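Local coordinates for 6-phosphogluconolactonase (Thermotoga maritima, PDB 1VL1), which hydrolyses 6-phosphogluconolactone to 6-phosphogluconate, the second step of the oxidative stage of the pentose phosphate pathway, at residues K63-K68 against S102-P107; H75-D80 against E125-E130; D80-P85 against Q90-N95; T169-S172 against V177-V180. All blocks are in the same frame, centred on the assembly; numbering follows the deposited sequence.

Contact 1: residues K63-K68 against S102-P107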
loop_
_atom_site.group_PDB
_atom_site.type_symbol
_atom_site.label_atom_id
_atom_site.label_comp_id
_atom_site.label_asym_id
_atom_site.label_seq_id
_atom_site.Cartn_x
_atom_site.Cartn_y
_atom_site.Cartn_z
ATOM N N LYS A 63 -8.667 11.208 6.128
ATOM C CA LYS A 63 -9.791 11.010 7.057
ATOM C C LYS A 63 -9.428 9.998 8.141
ATOM O O LYS A 63 -9.814 10.221 9.292
ATOM C CB LYS A 63 -11.030 10.533 6.336
ATOM C CG LYS A 63 -11.724 11.580 5.482
ATOM N N LEU A 64 -8.681 8.944 7.797
ATOM C CA LEU A 64 -8.225 7.961 8.816
ATOM C C LEU A 64 -7.416 8.637 9.906
ATOM O O LEU A 64 -7.547 8.318 11.080
ATOM C CB LEU A 64 -7.404 6.829 8.211
ATOM C CG LEU A 64 -8.219 5.731 7.554
ATOM C CD1 LEU A 64 -7.342 4.860 6.722
ATOM C CD2 LEU A 64 -8.930 4.899 8.647
ATOM N N ALA A 65 -6.620 9.634 9.518
ATOM C CA ALA A 65 -5.779 10.356 10.476
ATOM C C ALA A 65 -6.560 11.047 11.562
ATOM O O ALA A 65 -5.994 11.367 12.609
ATOM C CB ALA A 65 -4.900 11.355 9.775
ATOM N N GLU A 66 -7.834 11.288 11.298
ATOM C CA GLU A 66 -8.720 11.969 12.218
ATOM C C GLU A 66 -9.414 11.015 13.204
ATOM O O GLU A 66 -10.055 11.472 14.143
ATOM C CB GLU A 66 -9.756 12.785 11.418
ATOM C CG GLU A 66 -9.091 13.917 10.633
ATOM C CD GLU A 66 -9.948 14.542 9.546
ATOM O OE1 GLU A 66 -11.198 14.290 9.489
ATOM O OE2 GLU A 66 -9.335 15.299 8.733
ATOM N N GLN A 67 -9.266 9.703 13.016
ATOM C CA GLN A 67 -9.963 8.741 13.866
ATOM C C GLN A 67 -9.195 8.612 15.190
ATOM O O GLN A 67 -7.991 8.795 15.201
ATOM C CB GLN A 67 -10.041 7.373 13.178
ATOM C CG GLN A 67 -10.634 7.343 11.768
ATOM C CD GLN A 67 -11.977 7.974 11.718
ATOM O OE1 GLN A 67 -12.921 7.396 12.212
ATOM N NE2 GLN A 67 -12.082 9.172 11.122
ATOM N N LYS A 68 -9.881 8.268 16.278
ATOM C CA LYS A 68 -9.246 8.050 17.576
ATOM C C LYS A 68 -8.830 6.570 17.631
ATOM O O LYS A 68 -9.571 5.700 18.081
ATOM C CB LYS A 68 -10.174 8.416 18.721
ATOM C CG LYS A 68 -10.464 9.930 18.855
ATOM C CD LYS A 68 -9.205 10.847 18.880
ATOM C CE LYS A 68 -9.623 12.301 19.101
ATOM N NZ LYS A 68 -8.462 13.293 19.184
ATOM N N SER A 102 2.098 13.132 9.759
ATOM C CA SER A 102 2.319 14.426 10.431
ATOM C C SER A 102 1.016 14.934 11.049
ATOM O O SER A 102 1.010 15.992 11.726
ATOM C CB SER A 102 2.849 15.434 9.409
ATOM O OG SER A 102 1.792 16.017 8.581
ATOM N N ARG A 103 -0.121 14.244 10.779
ATOM C CA ARG A 103 -1.419 14.676 11.276
ATOM C C ARG A 103 -1.938 13.854 12.445
ATOM O O ARG A 103 -2.441 14.415 13.437
ATOM C CB ARG A 103 -2.410 14.777 10.150
ATOM C CG ARG A 103 -2.154 15.976 9.252
ATOM C CD ARG A 103 -3.092 16.066 8.046
ATOM N NE ARG A 103 -4.442 16.504 8.419
ATOM C CZ ARG A 103 -5.528 15.730 8.468
ATOM N NH1 ARG A 103 -5.464 14.441 8.216
ATOM N NH2 ARG A 103 -6.700 16.256 8.827
ATOM N N ALA A 104 -1.814 12.553 12.390
ATOM C CA ALA A 104 -2.030 11.730 13.558
ATOM C C ALA A 104 -0.755 11.651 14.386
ATOM O O ALA A 104 0.351 11.706 13.850
ATOM C CB ALA A 104 -2.430 10.337 13.096
ATOM N N LYS A 105 -0.891 11.523 15.695
ATOM C CA LYS A 105 0.293 11.456 16.566
ATOM C C LYS A 105 0.817 10.000 16.646
ATOM O O LYS A 105 0.721 9.311 17.667
ATOM C CB LYS A 105 0.015 12.141 17.906
ATOM C CG LYS A 105 -0.006 13.706 17.710
ATOM C CD LYS A 105 -0.466 14.564 18.922
ATOM C CE LYS A 105 -0.727 16.026 18.500
ATOM N NZ LYS A 105 -0.538 17.051 19.542
ATOM N N ILE A 106 1.371 9.561 15.529
ATOM C CA ILE A 106 1.970 8.252 15.416
ATOM C C ILE A 106 3.440 8.365 15.806
ATOM O O ILE A 106 4.181 9.222 15.239
ATOM C CB ILE A 106 1.832 7.760 13.982
ATOM C CG1 ILE A 106 0.359 7.661 13.489
ATOM C CG2 ILE A 106 2.547 6.425 13.821
ATOM C CD1 ILE A 106 0.191 7.651 11.940
ATOM N N PRO A 107 3.889 7.543 16.769
ATOM C CA PRO A 107 5.304 7.529 17.156
ATOM C C PRO A 107 6.230 7.388 15.954
ATOM O O PRO A 107 5.942 6.641 15.013
ATOM C CB PRO A 107 5.402 6.307 18.068
ATOM C CG PRO A 107 4.036 6.277 18.750
ATOM C CD PRO A 107 3.102 6.561 17.552
#

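Contact 2: residues H75-D80 against E125-E130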
loop_
_atom_site.group_PDB
_atom_site.type_symbol
_atom_site.label_atom_id
_atom_site.label_comp_id
_atom_site.label_asym_id
_atom_site.label_seq_id
_atom_site.Cartn_x
_atom_site.Cartn_y
_atom_site.Cartn_z
ATOM N N HIS A 75 1.708 0.148 13.353
ATOM C CA HIS A 75 2.970 0.339 12.575
ATOM C C HIS A 75 2.696 0.418 11.101
ATOM O O HIS A 75 1.947 -0.425 10.559
ATOM C CB HIS A 75 3.935 -0.800 12.877
ATOM C CG HIS A 75 4.354 -0.844 14.303
ATOM N ND1 HIS A 75 5.628 -0.539 14.716
ATOM C CD2 HIS A 75 3.639 -1.114 15.417
ATOM C CE1 HIS A 75 5.676 -0.605 16.034
ATOM N NE2 HIS A 75 4.486 -0.954 16.482
ATOM N N PHE A 76 3.290 1.412 10.430
ATOM C CA PHE A 76 2.976 1.658 9.030
ATOM C C PHE A 76 4.230 1.451 8.141
ATOM O O PHE A 76 5.312 1.801 8.545
ATOM C CB PHE A 76 2.462 3.119 8.825
ATOM C CG PHE A 76 1.072 3.368 9.394
ATOM C CD1 PHE A 76 -0.038 2.888 8.738
ATOM C CD2 PHE A 76 0.893 4.019 10.585
ATOM C CE1 PHE A 76 -1.314 3.100 9.222
ATOM C CE2 PHE A 76 -0.410 4.229 11.078
ATOM C CZ PHE A 76 -1.470 3.768 10.393
ATOM N N PHE A 77 4.007 0.917 6.944
ATOM C CA PHE A 77 5.057 0.660 5.981
ATOM C C PHE A 77 4.631 1.138 4.627
ATOM O O PHE A 77 3.502 0.876 4.219
ATOM C CB PHE A 77 5.324 -0.855 5.891
ATOM C CG PHE A 77 5.632 -1.488 7.211
ATOM C CD1 PHE A 77 4.610 -1.829 8.089
ATOM C CD2 PHE A 77 6.910 -1.759 7.562
ATOM C CE1 PHE A 77 4.886 -2.351 9.315
ATOM C CE2 PHE A 77 7.205 -2.305 8.818
ATOM C CZ PHE A 77 6.195 -2.619 9.668
ATOM N N LEU A 78 5.468 1.846 3.879
ATOM C CA LEU A 78 5.130 2.116 2.475
ATOM C C LEU A 78 5.191 0.874 1.601
ATOM O O LEU A 78 6.111 0.070 1.759
ATOM C CB LEU A 78 6.112 3.117 1.912
ATOM C CG LEU A 78 5.685 4.555 2.126
ATOM C CD1 LEU A 78 5.227 4.938 3.504
ATOM C CD2 LEU A 78 6.809 5.396 1.668
ATOM N N SER A 79 4.310 0.755 0.612
ATOM C CA SER A 79 4.337 -0.373 -0.307
ATOM C C SER A 79 5.487 -0.179 -1.321
ATOM O O SER A 79 5.958 -1.142 -1.896
ATOM C CB SER A 79 3.035 -0.481 -1.099
ATOM O OG SER A 79 2.722 0.730 -1.755
ATOM N N ASP A 80 5.845 1.057 -1.584
ATOM C CA ASP A 80 6.836 1.383 -2.564
ATOM C C ASP A 80 7.218 2.857 -2.451
ATOM O O ASP A 80 6.526 3.677 -1.864
ATOM C CB ASP A 80 6.348 1.085 -3.984
ATOM C CG ASP A 80 5.209 1.970 -4.391
ATOM O OD1 ASP A 80 4.068 1.811 -3.888
ATOM O OD2 ASP A 80 5.417 2.888 -5.178
ATOM N N GLU A 125 17.807 -2.811 0.794
ATOM C CA GLU A 125 18.268 -3.784 1.771
ATOM C C GLU A 125 17.982 -3.284 3.163
ATOM O O GLU A 125 17.582 -4.058 4.040
ATOM C CB GLU A 125 19.737 -4.075 1.543
ATOM C CG GLU A 125 19.949 -4.782 0.251
ATOM C CD GLU A 125 21.380 -4.958 -0.120
ATOM O OE1 GLU A 125 22.300 -4.316 0.511
ATOM O OE2 GLU A 125 21.587 -5.777 -1.066
ATOM N N LYS A 126 18.167 -1.965 3.361
ATOM C CA LYS A 126 17.845 -1.331 4.627
ATOM C C LYS A 126 16.363 -1.497 4.941
ATOM O O LYS A 126 15.985 -1.812 6.042
ATOM C CB LYS A 126 18.250 0.140 4.614
ATOM C CG LYS A 126 17.817 0.913 5.887
ATOM C CD LYS A 126 18.318 2.344 5.843
ATOM C CE LYS A 126 17.629 3.214 6.803
ATOM N NZ LYS A 126 18.294 4.575 6.916
ATOM N N TYR A 127 15.512 -1.255 3.952
ATOM C CA TYR A 127 14.076 -1.323 4.183
ATOM C C TYR A 127 13.685 -2.765 4.417
ATOM O O TYR A 127 12.886 -3.049 5.299
ATOM C CB TYR A 127 13.354 -0.803 2.935
ATOM C CG TYR A 127 11.899 -0.561 3.121
ATOM C CD1 TYR A 127 11.439 0.054 4.271
ATOM C CD2 TYR A 127 10.961 -0.920 2.169
ATOM C CE1 TYR A 127 10.088 0.341 4.469
ATOM C CE2 TYR A 127 9.606 -0.639 2.374
ATOM C CZ TYR A 127 9.174 -0.038 3.513
ATOM O OH TYR A 127 7.811 0.236 3.749
ATOM N N GLU A 128 14.271 -3.680 3.661
ATOM C CA GLU A 128 13.994 -5.113 3.876
ATOM C C GLU A 128 14.342 -5.541 5.327
ATOM O O GLU A 128 13.541 -6.183 6.007
ATOM C CB GLU A 128 14.758 -5.992 2.881
ATOM C CG GLU A 128 14.399 -7.448 3.069
ATOM C CD GLU A 128 14.389 -8.309 1.800
ATOM O OE1 GLU A 128 14.351 -7.809 0.670
ATOM O OE2 GLU A 128 14.414 -9.521 1.967
ATOM N N ARG A 129 15.511 -5.157 5.785
ATOM C CA ARG A 129 15.921 -5.436 7.161
ATOM C C ARG A 129 14.922 -4.862 8.174
ATOM O O ARG A 129 14.639 -5.486 9.202
ATOM C CB ARG A 129 17.330 -4.930 7.472
ATOM C CG ARG A 129 18.492 -5.710 6.835
ATOM C CD ARG A 129 19.867 -5.322 7.281
ATOM N NE ARG A 129 20.171 -3.918 7.062
ATOM C CZ ARG A 129 20.774 -3.398 5.988
ATOM N NH1 ARG A 129 21.124 -4.157 4.964
ATOM N NH2 ARG A 129 21.050 -2.087 5.989
ATOM N N GLU A 130 14.439 -3.639 7.932
ATOM C CA GLU A 130 13.529 -3.001 8.876
ATOM C C GLU A 130 12.205 -3.747 8.938
ATOM O O GLU A 130 11.641 -3.929 10.005
ATOM C CB GLU A 130 13.231 -1.559 8.463
ATOM C CG GLU A 130 14.261 -0.586 8.787
ATOM C CD GLU A 130 13.752 0.838 8.565
ATOM O OE1 GLU A 130 12.591 1.144 8.893
ATOM O OE2 GLU A 130 14.600 1.594 8.076
#

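Contact 3: residues D80-P85 against Q90-N95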
loop_
_atom_site.group_PDB
_atom_site.type_symbol
_atom_site.label_atom_id
_atom_site.label_comp_id
_atom_site.label_asym_id
_atom_site.label_seq_id
_atom_site.Cartn_x
_atom_site.Cartn_y
_atom_site.Cartn_z
ATOM N N ASP A 80 5.845 1.057 -1.584
ATOM C CA ASP A 80 6.836 1.383 -2.564
ATOM C C ASP A 80 7.218 2.857 -2.451
ATOM O O ASP A 80 6.526 3.677 -1.864
ATOM C CB ASP A 80 6.348 1.085 -3.984
ATOM C CG ASP A 80 5.209 1.970 -4.391
ATOM O OD1 ASP A 80 4.068 1.811 -3.888
ATOM O OD2 ASP A 80 5.417 2.888 -5.178
ATOM N N GLU A 81 8.296 3.195 -3.106
ATOM C CA GLU A 81 8.738 4.588 -3.112
ATOM C C GLU A 81 9.414 4.907 -4.442
ATOM O O GLU A 81 10.117 4.101 -5.024
ATOM C CB GLU A 81 9.676 4.912 -1.962
ATOM C CG GLU A 81 10.115 6.352 -1.875
ATOM C CD GLU A 81 8.954 7.288 -1.694
ATOM O OE1 GLU A 81 8.356 7.683 -2.717
ATOM O OE2 GLU A 81 8.697 7.649 -0.544
ATOM N N ARG A 82 9.163 6.121 -4.903
ATOM C CA ARG A 82 9.867 6.684 -6.041
ATOM C C ARG A 82 11.260 7.089 -5.584
ATOM O O ARG A 82 11.437 7.723 -4.538
ATOM C CB ARG A 82 9.089 7.885 -6.597
ATOM C CG ARG A 82 7.821 7.481 -7.331
ATOM C CD ARG A 82 6.606 7.322 -6.441
ATOM N NE ARG A 82 5.419 7.223 -7.288
ATOM C CZ ARG A 82 4.749 8.237 -7.790
ATOM N NH1 ARG A 82 5.091 9.464 -7.531
ATOM N NH2 ARG A 82 3.716 8.024 -8.578
ATOM N N TYR A 83 12.272 6.792 -6.412
ATOM C CA TYR A 83 13.676 7.029 -6.043
ATOM C C TYR A 83 14.004 8.481 -6.384
ATOM O O TYR A 83 14.716 8.817 -7.333
ATOM C CB TYR A 83 14.668 6.031 -6.701
ATOM C CG TYR A 83 16.065 6.128 -6.100
ATOM C CD1 TYR A 83 16.321 5.723 -4.808
ATOM C CD2 TYR A 83 17.140 6.620 -6.844
ATOM C CE1 TYR A 83 17.583 5.822 -4.261
ATOM C CE2 TYR A 83 18.412 6.746 -6.305
ATOM C CZ TYR A 83 18.657 6.325 -5.042
ATOM O OH TYR A 83 19.932 6.471 -4.541
ATOM N N VAL A 84 13.478 9.326 -5.519
ATOM C CA VAL A 84 13.638 10.757 -5.548
ATOM C C VAL A 84 13.746 11.238 -4.109
ATOM O O VAL A 84 13.434 10.512 -3.151
ATOM C CB VAL A 84 12.383 11.429 -6.228
ATOM C CG1 VAL A 84 12.172 10.879 -7.595
ATOM C CG2 VAL A 84 11.116 11.243 -5.392
ATOM N N PRO A 85 14.200 12.469 -3.926
ATOM C CA PRO A 85 14.314 12.989 -2.556
ATOM C C PRO A 85 12.997 12.917 -1.783
ATOM O O PRO A 85 11.906 13.080 -2.346
ATOM C CB PRO A 85 14.817 14.404 -2.756
ATOM C CG PRO A 85 15.513 14.380 -4.136
ATOM C CD PRO A 85 14.726 13.401 -4.944
ATOM N N GLN A 90 6.824 14.159 -5.614
ATOM C CA GLN A 90 6.708 12.821 -6.209
ATOM C C GLN A 90 7.012 11.685 -5.221
ATOM O O GLN A 90 6.978 10.514 -5.588
ATOM C CB GLN A 90 7.650 12.738 -7.453
ATOM C CG GLN A 90 7.298 13.703 -8.569
ATOM C CD GLN A 90 8.325 13.700 -9.768
ATOM O OE1 GLN A 90 9.526 13.362 -9.615
ATOM N NE2 GLN A 90 7.835 14.058 -10.957
ATOM N N SER A 91 7.338 12.038 -3.972
ATOM C CA SER A 91 7.710 11.051 -2.955
ATOM C C SER A 91 6.418 10.588 -2.323
ATOM O O SER A 91 5.595 11.419 -1.921
ATOM C CB SER A 91 8.527 11.722 -1.838
ATOM O OG SER A 91 8.826 10.813 -0.807
ATOM N N ASN A 92 6.260 9.288 -2.207
ATOM C CA ASN A 92 5.168 8.727 -1.451
ATOM C C ASN A 92 5.285 9.095 0.017
ATOM O O ASN A 92 4.267 9.391 0.664
ATOM C CB ASN A 92 5.103 7.223 -1.595
ATOM C CG ASN A 92 4.616 6.789 -2.942
ATOM O OD1 ASN A 92 3.860 7.491 -3.572
ATOM N ND2 ASN A 92 4.939 5.543 -3.318
ATOM N N PHE A 93 6.492 9.065 0.552
ATOM C CA PHE A 93 6.684 9.484 1.947
ATOM C C PHE A 93 6.130 10.888 2.205
ATOM O O PHE A 93 5.397 11.108 3.181
ATOM C CB PHE A 93 8.146 9.423 2.382
ATOM C CG PHE A 93 8.331 9.999 3.741
ATOM C CD1 PHE A 93 7.953 9.262 4.873
ATOM C CD2 PHE A 93 8.723 11.289 3.907
ATOM C CE1 PHE A 93 8.034 9.833 6.135
ATOM C CE2 PHE A 93 8.798 11.846 5.177
ATOM C CZ PHE A 93 8.454 11.081 6.281
ATOM N N ARG A 94 6.530 11.840 1.369
ATOM C CA ARG A 94 6.100 13.222 1.574
ATOM C C ARG A 94 4.576 13.289 1.595
ATOM O O ARG A 94 3.973 13.946 2.426
ATOM C CB ARG A 94 6.643 14.125 0.499
ATOM C CG ARG A 94 6.074 15.493 0.585
ATOM C CD ARG A 94 6.788 16.538 -0.062
ATOM N NE ARG A 94 5.850 17.669 -0.179
ATOM C CZ ARG A 94 6.004 18.681 -0.981
ATOM N NH1 ARG A 94 7.072 18.746 -1.758
ATOM N NH2 ARG A 94 5.073 19.640 -1.010
ATOM N N ASN A 95 3.973 12.628 0.625
ATOM C CA ASN A 95 2.507 12.745 0.457
ATOM C C ASN A 95 1.750 12.073 1.570
ATOM O O ASN A 95 0.796 12.647 2.081
ATOM C CB ASN A 95 2.060 12.246 -0.926
ATOM C CG ASN A 95 2.324 13.245 -2.003
ATOM O OD1 ASN A 95 1.557 14.173 -2.164
ATOM N ND2 ASN A 95 3.410 13.091 -2.743
#

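Contact 4: residues T169-S172 against V177-V180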
loop_
_atom_site.group_PDB
_atom_site.type_symbol
_atom_site.label_atom_id
_atom_site.label_comp_id
_atom_site.label_asym_id
_atom_site.label_seq_id
_atom_site.Cartn_x
_atom_site.Cartn_y
_atom_site.Cartn_z
ATOM N N THR A 169 13.544 -1.140 -9.409
ATOM C CA THR A 169 13.208 -1.219 -10.841
ATOM C C THR A 169 14.131 -0.286 -11.603
ATOM O O THR A 169 14.752 0.592 -11.025
ATOM C CB THR A 169 11.715 -0.814 -11.110
ATOM O OG1 THR A 169 11.547 0.592 -10.860
ATOM C CG2 THR A 169 10.720 -1.519 -10.167
ATOM N N ASP A 170 14.179 -0.472 -12.918
ATOM C CA ASP A 170 14.679 0.570 -13.787
ATOM C C ASP A 170 13.642 1.725 -13.855
ATOM O O ASP A 170 12.548 1.577 -13.360
ATOM C CB ASP A 170 14.967 -0.030 -15.158
ATOM C CG ASP A 170 15.906 -1.268 -15.073
ATOM O OD1 ASP A 170 16.759 -1.425 -14.159
ATOM O OD2 ASP A 170 15.838 -2.159 -15.935
ATOM N N PRO A 171 13.986 2.889 -14.407
ATOM C CA PRO A 171 12.967 3.928 -14.637
ATOM C C PRO A 171 11.669 3.343 -15.237
ATOM O O PRO A 171 11.674 2.773 -16.333
ATOM C CB PRO A 171 13.665 4.894 -15.592
ATOM C CG PRO A 171 15.107 4.827 -15.138
ATOM C CD PRO A 171 15.327 3.336 -14.857
ATOM N N SER A 172 10.569 3.495 -14.495
ATOM C CA SER A 172 9.270 2.907 -14.841
ATOM C C SER A 172 8.146 3.829 -14.339
ATOM O O SER A 172 8.349 4.635 -13.384
ATOM C CB SER A 172 9.084 1.539 -14.174
ATOM O OG SER A 172 10.084 0.630 -14.527
ATOM N N VAL A 177 10.829 7.120 -13.183
ATOM C CA VAL A 177 11.957 7.135 -12.255
ATOM C C VAL A 177 12.130 5.744 -11.693
ATOM O O VAL A 177 11.172 4.959 -11.673
ATOM C CB VAL A 177 11.726 8.145 -11.072
ATOM C CG1 VAL A 177 11.745 9.597 -11.607
ATOM C CG2 VAL A 177 10.469 7.844 -10.252
ATOM N N PRO A 178 13.336 5.393 -11.265
ATOM C CA PRO A 178 13.529 4.123 -10.611
ATOM C C PRO A 178 12.684 4.073 -9.352
ATOM O O PRO A 178 12.358 5.109 -8.778
ATOM C CB PRO A 178 15.010 4.115 -10.275
ATOM C CG PRO A 178 15.599 5.038 -11.168
ATOM C CD PRO A 178 14.587 6.157 -11.371
ATOM N N ARG A 179 12.272 2.875 -8.994
ATOM C CA ARG A 179 11.393 2.660 -7.845
ATOM C C ARG A 179 11.958 1.566 -6.929
ATOM O O ARG A 179 12.646 0.618 -7.395
ATOM C CB ARG A 179 9.964 2.211 -8.224
ATOM C CG ARG A 179 9.294 2.800 -9.442
ATOM C CD ARG A 179 9.041 4.199 -9.270
ATOM N NE ARG A 179 8.199 4.841 -10.320
ATOM C CZ ARG A 179 6.885 4.998 -10.250
ATOM N NH1 ARG A 179 6.154 4.399 -9.298
ATOM N NH2 ARG A 179 6.282 5.739 -11.159
ATOM N N VAL A 180 11.633 1.680 -5.643
ATOM C CA VAL A 180 11.870 0.649 -4.648
ATOM C C VAL A 180 10.487 0.105 -4.298
ATOM O O VAL A 180 9.568 0.883 -4.077
ATOM C CB VAL A 180 12.567 1.233 -3.428
ATOM C CG1 VAL A 180 12.567 0.211 -2.272
ATOM C CG2 VAL A 180 13.929 1.722 -3.825
#

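Contact 1: residues K63-K68 against S102-P107
Ala65 and Ala104 form the close-packed part of this contact, their CA atoms 5.0 Å apart and both residues buried. Each methyl group points toward the other segment, with Ala65 CB 4.3 Å from Ala104 CB, and Ala104 CB also rests 3.7 Å from Ala65 O. Leu100 of helix 92-101 backs Ala65, and Trp71 backs Ala104. Such small side chains let the end of helix 57-64 lie close against the loop that follows helix 92-101. The helix leads into a type I turn from Leu64 to Gln67, closed by Gln67 N bonding to Leu64 O at 2.9 Å.

On the exposed side the contact is looser and is made by long chains. Arg103 runs out nearly straight to CD and then bends (chi3 74°), which turns its guanidinium back toward the turn. There Arg103 NH2 donates to Glu66 OE2 at 2.8 Å with a fairly straight bond of 156°. The oxygen lies in the guanidinium plane and uses its anti lone pair, while the carboxylate is rotated 67° from that plane. Arg103 NH1 instead passes 3.5 Å from Ala65 CB and bonds to the backbone oxygens of Glu62 and Val99. Arg103 thus ties together the ends of two helices, and its salt bridge with Glu66, made through one hydrogen bond and exposed, is probably weakened by solvent screening.

Contact 2: residues H75-D80 against E125-E130
The Tyr127 and Phe77 rings both meet the contact edge-on, through the same phenol oxygen. Leu78 O lies in the plane of the Tyr127 ring, at its hydroxyl edge, where Tyr127 CE2 also comes within 3.6 Å of Leu78 O. Tyr127 OH in turn sits near the plane of the Phe77 ring, at the edge that carries CB, with Phe77 CB 3.5 Å from Tyr127 OH. The Phe77 ring also stacks with His112 and meets Phe138 edge-to-face.

Tyr127 places its ring by holding CG opposite the backbone N (chi1 -168°), which carries the phenol from helix 120-134 across to the sheet. Since the closest CA atoms of the two segments, those of Phe77 and Tyr127, are 9.4 Å apart, the whole ring is needed to span the distance. Tyr127 OH donates to Leu78 O over a short 2.6 Å. The bond lies in the carbonyl plane and reaches a lone pair, at a C=O...O angle of 123°. Leu78 N is also near Tyr127 OH, but the angle is poor and the two are not bonded. Leu78 CB lies 3.8 Å from Tyr127 OH, while the rest of the leucine packs on Ile96 and Phe101 of helix 92-101.

The contact is therefore plain helix-on-sheet packing around one polar link. The touching residues are all buried, and the hydroxyl donates a hydrogen bond to a backbone oxygen of strand 74-82, just before the break at Ser79, which gives each of the two buried oxygens a partner.

Contact 3: residues D80-P85 against Q90-N95
Glu81 extends CG away from its backbone N (chi1 -177°) and then folds at chi2 (60°), which delivers its carboxylate to the start of helix 92-101. There it grips two successive amides with its syn lone pairs: Asn92 N donates to Glu81 OE1 at 2.7 Å and Phe93 N to Glu81 OE2 at 2.8 Å. The anti lone pair of OE1 takes Arg82 N, and Ser91 OG, at the N-cap, adds a weak bond to OE2. The loop here leads from strand 74-82 into the helix of a beta-alpha-beta unit that returns through strand 111-112, and the positive end of the helix dipole would probably favour the charged carboxylate. A glutamine in place of Glu81 would probably leave one of the two helix amides without an acceptor and lose the charge facing the helix end.

Asn92 answers from the helix, its ND2 donating to Asp80 O at 2.8 Å from well above the carbonyl plane (56°); its bond to Asp80 OD2 is weak, that oxygen being held by Ser153. Arg82, bent at chi2, curls round the backbone oxygen of Gln90, and Arg82 NH1 donates to Gln90 O at 2.9 Å within the guanidinium plane. One face of that guanidinium looks onto Asn92 OD1, with Arg82 NE 4.0 Å from Asn92 OD1. Val84 CG2 packs 4.1 Å from Ser91 N.

Contact 4: residues T169-S172 against V177-V180
Thr169 and Arg179 meet at the base of a beta hairpin whose antiparallel strands are 166-168 and 179-182. Thr169 N donates to Arg179 O at 2.8 Å, and Arg179 N returns a weak bond to Thr169 OG1. Further toward the turn, Ser172 and Val177 form a single antiparallel hydrogen-bonded bridge through Ser172 N and Val177 O.

The arginine side chain starts beside the threonine hydroxyl and ends beyond the bridge. Arg179 CB and Arg179 CG both lie 3.5 Å from Thr169 OG1. A bend at chi2 (-66°) then turns the chain along the hairpin, and Arg179 CD approaches Ser172 O at 4.2 Å. Arg179 NE makes two weak bonds, to Ser172 O at 3.1 Å and to Val177 O, the latter in the guanidinium plane. At the tip, NH1 bonds to Ser153 OG and NH2 to Pro175 O. The side chain lies near Arg82 and about 4 Å from a citrate, probably from the crystallisation liquor, which may mark an anion-binding pocket. A leucine here, with no donors, would probably leave Pro175 O and Ser172 O without these partners, hold the loop between the strands less firmly and remove positive charge from beside the citrate.

On the outer side Pro171 CG meets Pro178 CG at 4.0 Å, the rings crossing obliquely. Pro178 CB rests 3.6 Å from Thr169 O. Asp170 O accepts two hydroxyls from opposite faces of its plane, Thr169 OG1 and Ser172 OG, each 2.9 Å from Asp170 O.

How the contacts relate
Contact 2 is wholly buried, whereas the other three reach the surface on one side. Contacts 2 and 3 share Asp80 and strand 74-82, and Leu78 CD2 packs on Asn92 and Phe93. Strand 179-182 of contact 4 pairs antiparallel with that strand, with probable bonds from Glu81 N to Val180 O and from Tyr83 N to Pro178 O; contacts 3 and 4 bring Arg82 and Arg179 together near the citrate. Contact 1 stands apart, about 30 Å from contact 4 between centres, although its Ile106 packs on Phe76 of contact 2. Chemistry follows place: a lone phenol bond amid hydrocarbon in contact 2, dense polar networks in contacts 3 and 4, and an exposed salt bridge in contact 1.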